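Local coordinates for uncharacterized protein (Bacteroides vulgatus, PDB 4FMR) that probably binds DNA through an HU/IHF-like domain and also carries an immunoglobulin-like domain of the DUF4469 family, at the interface of chains A and B. Coordinates in Å, arbitrary orientation; residue numbers count along the deposited sequence, not the author numbering. Chains: chain A/B, uncharacterized hypothetical protein.

The interface of chains A and B. Residues chain A 70-71, 102; chain B 4, 6, 115-116, 119.
With CG beside its backbone N (chi1 -71°) and a chain bent at chi2 and chi3, the selenomethionine A:Met70 lays its side chain over B:Asn4, B:Thr119 and B:Ile116, while a like first torsion in A:Asn71 (-72°) carries it to the oxygen end of the B:Asn4 amide. There A:Asn71 ND2 donates to B:Asn4 OD1 at 3.0 Å. The amide planes stand 75° apart, the donor above the carbonyl plane of B:Asn4, off its lone pairs. The other end of that amide is tied within chain B: B:Asn4 ND2 donates to the hydroxyl B:Thr119 OG1 (3.1 Å), which itself donates to the carbonyl B:Ala115 O (2.7 Å). This relay should hold the rotation of both side chains, with one amide face turned to chain A and OD1 left for A:Asn71. A:Met70 CB sits over this flat face, 3.6 Å from B:Asn4 CG, on the side that A:Asn71 ND2 also approaches. A:Met70 crosses B:Thr119 at about a right angle, its SE 3.3 Å from OG1. SE also packs on B:Ile116 CG1 at 3.7 Å. A:Ile102 meets B:Leu6 tip to tip, CG2 to CD1 3.7 Å, and slides past B:Ile116 in the opposite direction. Chain A supplies the loop after helix 51-69 and the start of strand 101-108; chain B supplies strand 4-12, the end of helix 110-117 and the start of strand 119-126. The patch recurs with chains exchanged in this two-fold dimer, consistent with HU/IHF-like assembly.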
loop_
_atom_site.group_PDB
_atom_site.type_symbol
_atom_site.label_atom_id
_atom_site.label_comp_id
_atom_site.label_asym_id
_atom_site.label_seq_id
_atom_site.Cartn_x
_atom_site.Cartn_y
_atom_site.Cartn_z
HETATM N N MSE A 70 11.892 -7.864 -6.646
HETATM C CA MSE A 70 12.843 -8.618 -5.839
HETATM C C MSE A 70 14.273 -8.443 -6.357
HETATM O O MSE A 70 15.218 -8.931 -5.730
HETATM C CB MSE A 70 12.448 -10.098 -5.773
HETATM C CG MSE A 70 11.204 -10.350 -4.930
HETATM SE SE MSE A 70 11.372 -9.613 -3.119
HETATM C CE MSE A 70 10.161 -8.157 -3.251
ATOM N N ASN A 71 14.450 -7.701 -7.451
ATOM C CA ASN A 71 15.789 -7.434 -7.902
ATOM C C ASN A 71 16.004 -5.904 -7.910
ATOM O O ASN A 71 16.861 -5.374 -8.618
ATOM C CB ASN A 71 16.103 -8.152 -9.220
ATOM C CG ASN A 71 16.245 -9.675 -8.956
ATOM O OD1 ASN A 71 17.261 -10.154 -8.405
ATOM N ND2 ASN A 71 15.189 -10.462 -9.219
ATOM N N ILE A 102 11.520 -8.252 4.347
ATOM C CA ILE A 102 11.275 -7.560 3.084
ATOM C C ILE A 102 9.774 -7.464 2.900
ATOM O O ILE A 102 9.035 -8.377 3.292
ATOM C CB ILE A 102 11.940 -8.300 1.882
ATOM C CG1 ILE A 102 13.426 -8.588 2.104
ATOM C CG2 ILE A 102 11.673 -7.590 0.529
ATOM C CD1 ILE A 102 13.932 -9.774 1.232
ATOM N N ASN B 4 16.758 -14.414 -5.841
ATOM C CA ASN B 4 16.707 -12.964 -5.976
ATOM C C ASN B 4 17.620 -12.303 -4.971
ATOM O O ASN B 4 17.804 -12.826 -3.875
ATOM C CB ASN B 4 15.289 -12.451 -5.794
ATOM C CG ASN B 4 14.247 -13.074 -6.665
ATOM O OD1 ASN B 4 14.342 -13.058 -7.887
ATOM N ND2 ASN B 4 13.166 -13.529 -6.047
ATOM N N LEU B 6 18.475 -8.439 -3.151
ATOM C CA LEU B 6 18.257 -7.017 -2.891
ATOM C C LEU B 6 19.536 -6.445 -2.244
ATOM O O LEU B 6 20.111 -7.086 -1.357
ATOM C CB LEU B 6 17.018 -6.731 -2.011
ATOM C CG LEU B 6 15.628 -7.001 -2.591
ATOM C CD1 LEU B 6 14.572 -6.782 -1.543
ATOM C CD2 LEU B 6 15.341 -6.124 -3.775
ATOM N N ALA B 115 7.719 -14.716 -3.567
ATOM C CA ALA B 115 8.957 -14.168 -4.164
ATOM C C ALA B 115 9.928 -13.647 -3.069
ATOM O O ALA B 115 11.130 -13.862 -3.178
ATOM C CB ALA B 115 8.614 -13.047 -5.138
ATOM N N ILE B 116 9.388 -12.999 -2.001
ATOM C CA ILE B 116 10.161 -12.504 -0.841
ATOM C C ILE B 116 10.902 -13.677 -0.167
ATOM O O ILE B 116 12.035 -13.494 0.289
ATOM C CB ILE B 116 9.249 -11.737 0.160
ATOM C CG1 ILE B 116 8.945 -10.329 -0.386
ATOM C CG2 ILE B 116 9.882 -11.657 1.563
ATOM C CD1 ILE B 116 7.776 -9.610 0.243
ATOM N N THR B 119 14.269 -14.441 -1.740
ATOM C CA THR B 119 15.094 -13.249 -1.862
ATOM C C THR B 119 15.978 -13.100 -0.639
ATOM O O THR B 119 15.499 -13.188 0.494
ATOM C CB THR B 119 14.202 -12.012 -2.086
ATOM O OG1 THR B 119 13.289 -12.316 -3.144
ATOM C CG2 THR B 119 15.012 -10.718 -2.428
#